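Local coordinates for protein bifunctional endomannanase/endoglucanase (Caldanaerobius polysaccharolyticus, PDB 3W0K) that probably hydrolyses internal linkages of mannans and cellulose-type glucans, as a bifunctional endomannanase/endoglucanase built on a family 5 (beta/alpha)8 barrel, at residues A[11-16]-A[44-49]; A[18-23]-A[59-64]; A[81-86]-A[113-118]. All coordinates share one frame; numbering follows the deposited sequence.

Interaction 1: A[11-16]-A[44-49]; sequences MYVWEE and DYRFWT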
loop_
_atom_site.group_PDB
_atom_site.type_symbol
_atom_site.label_atom_id
_atom_site.label_comp_id
_atom_site.label_asym_id
_atom_site.label_seq_id
_atom_site.Cartn_x
_atom_site.Cartn_y
_atom_site.Cartn_z
ATOM N N MET A 11 -10.440 -7.331 -3.490
ATOM C CA MET A 11 -11.600 -6.697 -2.853
ATOM C C MET A 11 -11.309 -5.197 -2.758
ATOM O O MET A 11 -11.712 -4.512 -1.814
ATOM C CB MET A 11 -11.814 -7.294 -1.452
ATOM C CG MET A 11 -13.155 -6.953 -0.818
ATOM S SD MET A 11 -13.338 -7.525 0.895
ATOM C CE MET A 11 -13.166 -9.226 0.668
ATOM N N TYR A 12 -10.673 -4.694 -3.809
ATOM C CA TYR A 12 -10.234 -3.307 -3.910
ATOM C C TYR A 12 -11.292 -2.214 -4.080
ATOM O O TYR A 12 -11.267 -1.215 -3.360
ATOM C CB TYR A 12 -9.195 -3.228 -5.032
ATOM C CG TYR A 12 -8.552 -1.884 -5.235
ATOM C CD1 TYR A 12 -8.007 -1.177 -4.165
ATOM C CD2 TYR A 12 -8.465 -1.327 -6.508
ATOM C CE1 TYR A 12 -7.396 0.048 -4.358
ATOM C CE2 TYR A 12 -7.851 -0.099 -6.714
ATOM C CZ TYR A 12 -7.319 0.584 -5.634
ATOM O OH TYR A 12 -6.724 1.808 -5.829
ATOM N N VAL A 13 -12.185 -2.375 -5.050
ATOM C CA VAL A 13 -13.225 -1.377 -5.299
ATOM C C VAL A 13 -14.586 -2.038 -5.475
ATOM O O VAL A 13 -14.756 -2.927 -6.310
ATOM C CB VAL A 13 -12.905 -0.518 -6.556
ATOM C CG1 VAL A 13 -14.061 0.427 -6.863
ATOM C CG2 VAL A 13 -11.635 0.292 -6.335
ATOM N N TRP A 14 -15.547 -1.602 -4.668
ATOM C CA TRP A 14 -16.894 -2.144 -4.727
ATOM C C TRP A 14 -17.754 -1.424 -5.754
ATOM O O TRP A 14 -17.565 -0.240 -6.029
ATOM C CB TRP A 14 -17.565 -2.062 -3.348
ATOM C CG TRP A 14 -19.030 -2.437 -3.353
ATOM C CD1 TRP A 14 -19.558 -3.691 -3.246
ATOM C CD2 TRP A 14 -20.144 -1.543 -3.491
ATOM N NE1 TRP A 14 -20.931 -3.636 -3.313
ATOM C CE2 TRP A 14 -21.316 -2.330 -3.463
ATOM C CE3 TRP A 14 -20.264 -0.154 -3.640
ATOM C CZ2 TRP A 14 -22.596 -1.772 -3.578
ATOM C CZ3 TRP A 14 -21.539 0.400 -3.755
ATOM C CH2 TRP A 14 -22.685 -0.412 -3.724
ATOM N N GLU A 15 -18.696 -2.178 -6.312
ATOM C CA GLU A 15 -19.672 -1.700 -7.280
ATOM C C GLU A 15 -20.904 -2.550 -6.980
ATOM O O GLU A 15 -20.771 -3.701 -6.558
ATOM C CB GLU A 15 -19.191 -1.952 -8.705
ATOM N N GLU A 16 -22.095 -1.987 -7.167
ATOM C CA GLU A 16 -23.327 -2.728 -6.906
ATOM C C GLU A 16 -23.354 -4.038 -7.694
ATOM O O GLU A 16 -23.177 -4.040 -8.914
ATOM C CB GLU A 16 -24.550 -1.871 -7.254
ATOM C CG GLU A 16 -25.901 -2.539 -6.979
ATOM C CD GLU A 16 -26.121 -2.880 -5.513
ATOM O OE1 GLU A 16 -26.517 -4.029 -5.225
ATOM O OE2 GLU A 16 -25.912 -2.002 -4.649
ATOM N N ASP A 44 -12.251 -2.233 0.114
ATOM C CA ASP A 44 -13.307 -1.218 0.106
ATOM C C ASP A 44 -14.370 -1.686 1.110
ATOM O O ASP A 44 -14.993 -2.730 0.912
ATOM C CB ASP A 44 -13.896 -1.154 -1.315
ATOM C CG ASP A 44 -14.904 -0.033 -1.509
ATOM O OD1 ASP A 44 -15.547 0.412 -0.537
ATOM O OD2 ASP A 44 -15.066 0.392 -2.670
ATOM N N TYR A 45 -14.581 -0.912 2.175
ATOM C CA TYR A 45 -15.555 -1.282 3.207
ATOM C C TYR A 45 -16.988 -1.431 2.697
ATOM O O TYR A 45 -17.821 -2.047 3.364
ATOM C CB TYR A 45 -15.509 -0.298 4.390
ATOM C CG TYR A 45 -16.297 0.981 4.197
ATOM C CD1 TYR A 45 -17.588 1.105 4.708
ATOM C CD2 TYR A 45 -15.756 2.063 3.510
ATOM C CE1 TYR A 45 -18.326 2.275 4.539
ATOM C CE2 TYR A 45 -16.484 3.244 3.337
ATOM C CZ TYR A 45 -17.768 3.339 3.854
ATOM O OH TYR A 45 -18.499 4.493 3.691
ATOM N N ARG A 46 -17.275 -0.876 1.521
ATOM C CA ARG A 46 -18.619 -0.971 0.954
ATOM C C ARG A 46 -18.981 -2.395 0.535
ATOM O O ARG A 46 -20.152 -2.699 0.293
ATOM C CB ARG A 46 -18.788 0.001 -0.213
ATOM C CG ARG A 46 -18.748 1.459 0.207
ATOM C CD ARG A 46 -18.889 2.362 -0.997
ATOM N NE ARG A 46 -17.813 2.122 -1.953
ATOM C CZ ARG A 46 -17.788 2.596 -3.193
ATOM N NH1 ARG A 46 -18.788 3.344 -3.644
ATOM N NH2 ARG A 46 -16.759 2.323 -3.982
ATOM N N PHE A 47 -17.982 -3.272 0.450
ATOM C CA PHE A 47 -18.249 -4.665 0.106
ATOM C C PHE A 47 -19.082 -5.331 1.204
ATOM O O PHE A 47 -19.783 -6.308 0.945
ATOM C CB PHE A 47 -16.947 -5.449 -0.090
ATOM C CG PHE A 47 -16.427 -5.426 -1.500
ATOM C CD1 PHE A 47 -17.018 -6.208 -2.487
ATOM C CD2 PHE A 47 -15.321 -4.651 -1.836
ATOM C CE1 PHE A 47 -16.514 -6.221 -3.791
ATOM C CE2 PHE A 47 -14.808 -4.657 -3.136
ATOM C CZ PHE A 47 -15.406 -5.445 -4.114
ATOM N N TRP A 48 -19.014 -4.796 2.422
ATOM C CA TRP A 48 -19.763 -5.360 3.544
ATOM C C TRP A 48 -20.606 -4.325 4.283
ATOM O O TRP A 48 -21.234 -4.638 5.297
ATOM C CB TRP A 48 -18.808 -6.053 4.530
ATOM C CG TRP A 48 -17.842 -5.127 5.235
ATOM C CD1 TRP A 48 -18.107 -4.344 6.323
ATOM C CD2 TRP A 48 -16.454 -4.925 4.929
ATOM N NE1 TRP A 48 -16.979 -3.672 6.713
ATOM C CE2 TRP A 48 -15.948 -4.011 5.877
ATOM C CE3 TRP A 48 -15.591 -5.433 3.948
ATOM C CZ2 TRP A 48 -14.612 -3.591 5.877
ATOM C CZ3 TRP A 48 -14.264 -5.017 3.948
ATOM C CH2 TRP A 48 -13.789 -4.104 4.909
ATOM N N THR A 49 -20.632 -3.099 3.767
ATOM C CA THR A 49 -21.385 -2.021 4.402
ATOM C C THR A 49 -22.298 -1.333 3.402
ATOM O O THR A 49 -21.840 -0.818 2.382
ATOM C CB THR A 49 -20.435 -0.956 4.980
ATOM O OG1 THR A 49 -19.421 -1.590 5.767
ATOM C CG2 THR A 49 -21.202 0.040 5.847
#
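Met11 holds CG anti to its backbone N (chi1 -167°), which lays that atom over one face of the Phe47 ring, toward the rim, 3.3 Å from Phe47 CD2. Trp14 CB sits over the centre of the other face, 3.8 Å from the ring centroid. Trp14 CG is likewise anti to N (chi1 172°), close to Arg46 O, and the indole turns its edge to Phe47 in an edge-to-face pair, the planes 82° apart. Met11 SD continues to the edge of Trp48, a Met-aromatic contact with CZ3 at 4.1 Å.

Asp44 supplies the polar half. Its OD2 accepts the almost straight bond from Trp14 N (2.9 Å), which arrives from above the carboxylate plane, and also a bond from Arg46 NH2. Its OD1 takes Arg46 NE and, as an Asx turn, Arg46 N. The guanidinium thus grips the carboxylate side-on through syn lone pairs, while Trp14 CE3 lies over one guanidinium face. Asp44 N bonds back to Met11 O (3.0 Å).

The contact joins loops at the C-terminal ends of neighbouring barrel strands 4-7 and 38-44, the end that carries the active site in this fold; Met11 reaches on to Tyr64, Ile65 and Tyr68 of helix 62-74.

Interaction 2: A[18-23]-A[59-64]; sequences REPEPP and KKVFEY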
loop_
_atom_site.group_PDB
_atom_site.type_symbol
_atom_site.label_atom_id
_atom_site.label_comp_id
_atom_site.label_asym_id
_atom_site.label_seq_id
_atom_site.Cartn_x
_atom_site.Cartn_y
_atom_site.Cartn_z
ATOM N N ARG A 18 -21.143 -6.412 -7.547
ATOM C CA ARG A 18 -19.799 -6.969 -7.682
ATOM C C ARG A 18 -19.395 -7.764 -6.446
ATOM O O ARG A 18 -19.444 -7.263 -5.325
ATOM C CB ARG A 18 -18.777 -5.856 -7.941
ATOM C CG ARG A 18 -17.342 -6.354 -8.100
ATOM C CD ARG A 18 -16.364 -5.211 -8.323
ATOM N NE ARG A 18 -16.549 -4.570 -9.622
ATOM C CZ ARG A 18 -16.063 -3.375 -9.950
ATOM N NH1 ARG A 18 -15.355 -2.674 -9.073
ATOM N NH2 ARG A 18 -16.290 -2.876 -11.157
ATOM N N GLU A 19 -19.021 -9.019 -6.662
ATOM C CA GLU A 19 -18.594 -9.890 -5.577
ATOM C C GLU A 19 -17.078 -9.831 -5.450
ATOM O O GLU A 19 -16.376 -9.609 -6.439
ATOM C CB GLU A 19 -19.015 -11.334 -5.865
ATOM C CG GLU A 19 -20.517 -11.578 -5.830
ATOM C CD GLU A 19 -21.099 -11.452 -4.433
ATOM O OE1 GLU A 19 -20.586 -12.124 -3.511
ATOM O OE2 GLU A 19 -22.073 -10.688 -4.260
ATOM N N PRO A 20 -16.555 -9.935 -4.219
ATOM C CA PRO A 20 -15.095 -9.894 -4.104
ATOM C C PRO A 20 -14.522 -11.123 -4.807
ATOM O O PRO A 20 -15.201 -12.143 -4.942
ATOM C CB PRO A 20 -14.855 -9.919 -2.590
ATOM C CG PRO A 20 -16.150 -10.384 -2.004
ATOM C CD PRO A 20 -17.202 -9.845 -2.902
ATOM N N GLU A 21 -13.302 -11.008 -5.312
ATOM C CA GLU A 21 -12.690 -12.122 -6.019
ATOM C C GLU A 21 -12.082 -13.158 -5.093
ATOM O O GLU A 21 -11.724 -12.857 -3.954
ATOM C CB GLU A 21 -11.594 -11.617 -6.953
ATOM C CG GLU A 21 -12.068 -10.650 -8.017
ATOM C CD GLU A 21 -10.945 -10.202 -8.927
ATOM O OE1 GLU A 21 -9.776 -10.214 -8.480
ATOM O OE2 GLU A 21 -11.230 -9.842 -10.089
ATOM N N PRO A 22 -12.034 -14.418 -5.546
ATOM C CA PRO A 22 -11.444 -15.474 -4.724
ATOM C C PRO A 22 -9.940 -15.201 -4.772
ATOM O O PRO A 22 -9.468 -14.476 -5.652
ATOM C CB PRO A 22 -11.775 -16.745 -5.515
ATOM C CG PRO A 22 -13.003 -16.377 -6.286
ATOM C CD PRO A 22 -12.681 -14.984 -6.742
ATOM N N PRO A 23 -9.172 -15.735 -3.814
ATOM C CA PRO A 23 -7.729 -15.482 -3.864
ATOM C C PRO A 23 -7.122 -16.103 -5.120
ATOM O O PRO A 23 -7.556 -17.168 -5.575
ATOM C CB PRO A 23 -7.218 -16.155 -2.588
ATOM C CG PRO A 23 -8.209 -17.263 -2.368
ATOM C CD PRO A 23 -9.519 -16.580 -2.661
ATOM N N LYS A 59 -21.132 -9.597 7.968
ATOM C CA LYS A 59 -19.994 -10.412 8.376
ATOM C C LYS A 59 -19.729 -11.637 7.503
ATOM O O LYS A 59 -18.632 -12.198 7.538
ATOM C CB LYS A 59 -20.112 -10.775 9.861
ATOM C CG LYS A 59 -20.169 -9.538 10.757
ATOM C CD LYS A 59 -20.284 -9.878 12.234
ATOM C CE LYS A 59 -20.380 -8.605 13.068
ATOM N NZ LYS A 59 -20.592 -8.880 14.518
ATOM N N LYS A 60 -20.711 -12.019 6.689
ATOM C CA LYS A 60 -20.569 -13.154 5.775
ATOM C C LYS A 60 -19.465 -12.837 4.762
ATOM O O LYS A 60 -18.719 -13.720 4.339
ATOM C CB LYS A 60 -21.898 -13.404 5.047
ATOM C CG LYS A 60 -21.855 -14.433 3.921
ATOM C CD LYS A 60 -21.690 -15.850 4.442
ATOM C CE LYS A 60 -21.733 -16.862 3.304
ATOM N NZ LYS A 60 -21.566 -18.258 3.795
ATOM N N VAL A 61 -19.354 -11.561 4.402
ATOM C CA VAL A 61 -18.347 -11.105 3.447
ATOM C C VAL A 61 -16.928 -11.328 3.976
ATOM O O VAL A 61 -16.002 -11.561 3.195
ATOM C CB VAL A 61 -18.561 -9.612 3.091
ATOM C CG1 VAL A 61 -17.511 -9.137 2.092
ATOM C CG2 VAL A 61 -19.954 -9.412 2.506
ATOM N N PHE A 62 -16.768 -11.307 5.298
ATOM C CA PHE A 62 -15.459 -11.514 5.919
ATOM C C PHE A 62 -14.892 -12.905 5.629
ATOM O O PHE A 62 -13.705 -13.157 5.847
ATOM C CB PHE A 62 -15.521 -11.286 7.432
ATOM C CG PHE A 62 -15.871 -9.877 7.833
ATOM C CD1 PHE A 62 -16.308 -9.610 9.127
ATOM C CD2 PHE A 62 -15.764 -8.818 6.931
ATOM C CE1 PHE A 62 -16.632 -8.312 9.522
ATOM C CE2 PHE A 62 -16.088 -7.517 7.320
ATOM C CZ PHE A 62 -16.522 -7.267 8.614
ATOM N N GLU A 63 -15.741 -13.814 5.155
ATOM C CA GLU A 63 -15.279 -15.156 4.818
ATOM C C GLU A 63 -14.262 -15.096 3.683
ATOM O O GLU A 63 -13.418 -15.981 3.554
ATOM C CB GLU A 63 -16.454 -16.067 4.472
ATOM C CG GLU A 63 -17.294 -16.403 5.694
ATOM C CD GLU A 63 -18.487 -17.291 5.390
ATOM O OE1 GLU A 63 -19.346 -17.432 6.287
ATOM O OE2 GLU A 63 -18.571 -17.849 4.274
ATOM N N TYR A 64 -14.339 -14.043 2.870
ATOM C CA TYR A 64 -13.384 -13.857 1.782
ATOM C C TYR A 64 -12.032 -13.494 2.377
ATOM O O TYR A 64 -11.000 -13.985 1.927
ATOM C CB TYR A 64 -13.833 -12.752 0.831
ATOM C CG TYR A 64 -14.784 -13.225 -0.237
ATOM C CD1 TYR A 64 -14.304 -13.812 -1.412
ATOM C CD2 TYR A 64 -16.159 -13.073 -0.088
ATOM C CE1 TYR A 64 -15.172 -14.230 -2.412
ATOM C CE2 TYR A 64 -17.038 -13.488 -1.088
ATOM C CZ TYR A 64 -16.537 -14.064 -2.243
ATOM O OH TYR A 64 -17.401 -14.465 -3.235
HETATM O O HOH W 1 -16.406 -14.525 -5.970
#
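Pro20 and Tyr64 carry this contact, and its main interaction is CH-pi. The proline ring comes at about a right angle to the tyrosine side chain and sets CG over one face of the phenol ring, 3.4 Å from the centroid and 17° off the normal. The approach is displaced toward one side of the ring, where Pro20 CG is 3.3 Å from Tyr64 CD2. In Tyr64, chi1 of -85° puts CG anti to the carbonyl carbon, on the side of the proline-rich segment 18-23. Pro20 CB adds looser packing near Tyr64 CG and CD1. The arrangement is a proline-aromatic contact, in which the C-H groups of the pyrrolidine ring meet the electron-rich face of the phenol.

Other apolar contact is slight: Val61 CG1 only grazes Pro20 CG at 4.5 Å.

The polar interactions across the pair are indirect, since no direct hydrogen bond joins the two segments. A water bridges them instead, donating to Pro20 O at 2.9 Å and hydrogen-bonding to Tyr64 OH at the same length. Pro20 O also lies 3.3 Å from Tyr64 CE1. Glu19 bends at chi2 and brings OE1 to 4.0 Å from Tyr64 OH, too far for a bond, although its negative charge may slightly polarise the hydroxyl.

This surface contact ties the loop between strand 4-7 and helix 25-33 to the N-terminal part of helix 62-74. Further along that helix, Tyr68 touches Pro20 and Pro23 and bonds through OH to Glu21 O, while Pro20 also packs on Met11 and Phe47 of interaction 1.

Interaction 3: A[81-86]-A[113-118]; sequences LNLHRA and YQWELF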
loop_
_atom_site.group_PDB
_atom_site.type_symbol
_atom_site.label_atom_id
_atom_site.label_comp_id
_atom_site.label_asym_id
_atom_site.label_seq_id
_atom_site.Cartn_x
_atom_site.Cartn_y
_atom_site.Cartn_z
ATOM N N LEU A 81 -3.713 -6.678 5.864
ATOM C CA LEU A 81 -5.065 -6.217 5.549
ATOM C C LEU A 81 -5.137 -4.704 5.694
ATOM O O LEU A 81 -4.806 -4.160 6.746
ATOM C CB LEU A 81 -6.081 -6.881 6.487
ATOM C CG LEU A 81 -7.545 -6.464 6.331
ATOM C CD1 LEU A 81 -8.077 -6.866 4.964
ATOM C CD2 LEU A 81 -8.375 -7.110 7.440
ATOM N N ASN A 82 -5.602 -4.033 4.644
ATOM C CA ASN A 82 -5.700 -2.578 4.642
ATOM C C ASN A 82 -7.083 -2.060 4.270
ATOM O O ASN A 82 -7.734 -2.606 3.382
ATOM C CB ASN A 82 -4.680 -2.003 3.639
ATOM C CG ASN A 82 -4.937 -0.536 3.305
ATOM O OD1 ASN A 82 -5.353 -0.202 2.194
ATOM N ND2 ASN A 82 -4.708 0.342 4.275
ATOM N N LEU A 83 -7.547 -1.026 4.971
ATOM C CA LEU A 83 -8.815 -0.410 4.597
ATOM C C LEU A 83 -8.404 0.683 3.610
ATOM O O LEU A 83 -7.778 1.674 3.997
ATOM C CB LEU A 83 -9.545 0.207 5.797
ATOM C CG LEU A 83 -10.267 -0.737 6.760
ATOM C CD1 LEU A 83 -11.100 0.088 7.739
ATOM C CD2 LEU A 83 -11.170 -1.690 5.991
ATOM N N HIS A 84 -8.653 0.441 2.325
ATOM C CA HIS A 84 -8.305 1.402 1.281
ATOM C C HIS A 84 -9.359 2.498 1.252
ATOM O O HIS A 84 -9.036 3.687 1.146
ATOM C CB HIS A 84 -8.198 0.717 -0.074
ATOM C CG HIS A 84 -7.570 1.580 -1.117
ATOM N ND1 HIS A 84 -8.309 2.377 -1.963
ATOM C CD2 HIS A 84 -6.271 1.820 -1.412
ATOM C CE1 HIS A 84 -7.492 3.075 -2.731
ATOM N NE2 HIS A 84 -6.250 2.755 -2.416
ATOM N N ARG A 85 -10.618 2.075 1.221
ATOM C CA ARG A 85 -11.736 2.999 1.321
ATOM C C ARG A 85 -12.261 2.605 2.693
ATOM O O ARG A 85 -12.641 1.449 2.920
ATOM C CB ARG A 85 -12.815 2.789 0.252
ATOM C CG ARG A 85 -14.025 3.717 0.479
ATOM C CD ARG A 85 -15.027 3.699 -0.667
ATOM N NE ARG A 85 -14.488 4.312 -1.879
ATOM C CZ ARG A 85 -14.493 5.614 -2.144
ATOM N NH1 ARG A 85 -15.014 6.485 -1.284
ATOM N NH2 ARG A 85 -13.962 6.051 -3.281
ATOM N N ALA A 86 -12.131 3.532 3.631
ATOM C CA ALA A 86 -12.564 3.337 5.008
ATOM C C ALA A 86 -13.740 4.261 5.278
ATOM O O ALA A 86 -14.023 5.152 4.479
ATOM C CB ALA A 86 -11.410 3.681 5.955
ATOM N N TYR A 113 -14.731 0.735 14.993
ATOM C CA TYR A 113 -15.553 -0.469 15.098
ATOM C C TYR A 113 -15.125 -1.524 14.076
ATOM O O TYR A 113 -15.052 -2.709 14.406
ATOM C CB TYR A 113 -17.034 -0.117 14.923
ATOM C CG TYR A 113 -17.955 -1.309 14.775
ATOM C CD1 TYR A 113 -18.243 -2.135 15.861
ATOM C CD2 TYR A 113 -18.539 -1.609 13.545
ATOM C CE1 TYR A 113 -19.091 -3.234 15.722
ATOM C CE2 TYR A 113 -19.385 -2.701 13.398
ATOM C CZ TYR A 113 -19.656 -3.508 14.486
ATOM O OH TYR A 113 -20.482 -4.597 14.328
ATOM N N GLN A 114 -14.828 -1.089 12.849
ATOM C CA GLN A 114 -14.388 -1.995 11.782
ATOM C C GLN A 114 -13.128 -2.721 12.226
ATOM O O GLN A 114 -13.023 -3.943 12.102
ATOM C CB GLN A 114 -14.036 -1.222 10.506
ATOM C CG GLN A 114 -15.100 -0.293 9.972
ATOM C CD GLN A 114 -16.260 -1.021 9.348
ATOM O OE1 GLN A 114 -17.360 -1.038 9.893
ATOM N NE2 GLN A 114 -16.027 -1.610 8.185
ATOM N N TRP A 115 -12.162 -1.951 12.719
ATOM C CA TRP A 115 -10.901 -2.518 13.167
ATOM C C TRP A 115 -11.046 -3.417 14.383
ATOM O O TRP A 115 -10.321 -4.401 14.514
ATOM C CB TRP A 115 -9.854 -1.421 13.370
ATOM C CG TRP A 115 -9.222 -1.034 12.065
ATOM C CD1 TRP A 115 -9.191 0.208 11.495
ATOM C CD2 TRP A 115 -8.565 -1.917 11.141
ATOM N NE1 TRP A 115 -8.561 0.151 10.271
ATOM C CE2 TRP A 115 -8.168 -1.140 10.031
ATOM C CE3 TRP A 115 -8.282 -3.291 11.142
ATOM C CZ2 TRP A 115 -7.497 -1.690 8.929
ATOM C CZ3 TRP A 115 -7.618 -3.840 10.047
ATOM C CH2 TRP A 115 -7.232 -3.037 8.956
ATOM N N GLU A 116 -12.005 -3.108 15.251
ATOM C CA GLU A 116 -12.241 -3.949 16.418
ATOM C C GLU A 116 -12.815 -5.283 15.946
ATOM O O GLU A 116 -12.501 -6.333 16.508
ATOM C CB GLU A 116 -13.196 -3.271 17.397
ATOM C CG GLU A 116 -12.572 -2.102 18.142
ATOM C CD GLU A 116 -13.544 -1.424 19.091
ATOM O OE1 GLU A 116 -14.721 -1.238 18.716
ATOM O OE2 GLU A 116 -13.126 -1.072 20.211
ATOM N N LEU A 117 -13.645 -5.236 14.903
ATOM C CA LEU A 117 -14.238 -6.445 14.330
ATOM C C LEU A 117 -13.138 -7.383 13.848
ATOM O O LEU A 117 -13.137 -8.568 14.179
ATOM C CB LEU A 117 -15.147 -6.105 13.149
ATOM C CG LEU A 117 -16.513 -5.483 13.421
ATOM C CD1 LEU A 117 -17.160 -5.130 12.095
ATOM C CD2 LEU A 117 -17.384 -6.454 14.210
ATOM N N PHE A 118 -12.192 -6.844 13.082
ATOM C CA PHE A 118 -11.089 -7.646 12.569
ATOM C C PHE A 118 -10.157 -8.106 13.684
ATOM O O PHE A 118 -9.665 -9.234 13.660
ATOM C CB PHE A 118 -10.322 -6.882 11.483
ATOM C CG PHE A 118 -11.120 -6.663 10.229
ATOM C CD1 PHE A 118 -11.850 -7.706 9.661
ATOM C CD2 PHE A 118 -11.157 -5.413 9.621
ATOM C CE1 PHE A 118 -12.605 -7.503 8.507
ATOM C CE2 PHE A 118 -11.907 -5.200 8.468
ATOM C CZ PHE A 118 -12.633 -6.245 7.909
#
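In the (beta/alpha)8 barrel, strand 78-83 and helix 105-121 pack as consecutive strand and helix, and Leu81 and Leu83 meet Trp115 and Phe118 in the buried layer between them. The short axes run nearly antiparallel at 164°, 11.0 Å apart at closest approach, and the side chains fill that distance.

Leu83 and Trp115 lie alongside each other, pointing opposite ways. Leu83 CG touches Trp115 CZ2 at 3.6 Å, and CD1 reaches obliquely to NE1 at the same distance. The indole N-H has its polar partner elsewhere, Leu134 O, in the chain just after strand 130-133, so one ring packs on Leu83 while bonded to the next part of the barrel. Replacing Trp115 by an alanine would probably open a gap beside Leu83 and leave Leu134 O without its indole donor.

At the other end of the indole, CH2 meets Leu81 O edge-on at 3.5 Å. Phe118 also touches Leu83 CD2 at its own edge, 4.4 Å from CE2. The Leu81 and Phe118 side chains cross at about a right angle. A chi1 of 178° brings Leu81 CG toward the helix, anti to the backbone N; beyond it, CD2 stands over the centre of the Phe118 ring, 3.9 Å from the centroid.

Overall arrangement
Interaction 3 is buried and largely apolar, set between strand 78-83 and helix 105-121 in the layer between barrel and outer helices. Interaction 2 lies at the surface, where chiefly one CH-pi contact and a bridging water do the joining. Interaction 1 stands between them, partly buried, and combines aromatic packing with a buried carboxylate and its arginine. Interactions 1 and 2 draw on the same loop after strand 4-7, and Val13 O probably accepts a hydrogen bond from Arg18 NH1. Helix 62-74 links interactions 2 and 3, for Phe62 packs against Phe118 while also touching Trp48 of interaction 1. Interactions 1 and 3 meet through a probable backbone bond from Tyr45 N to Arg85 O.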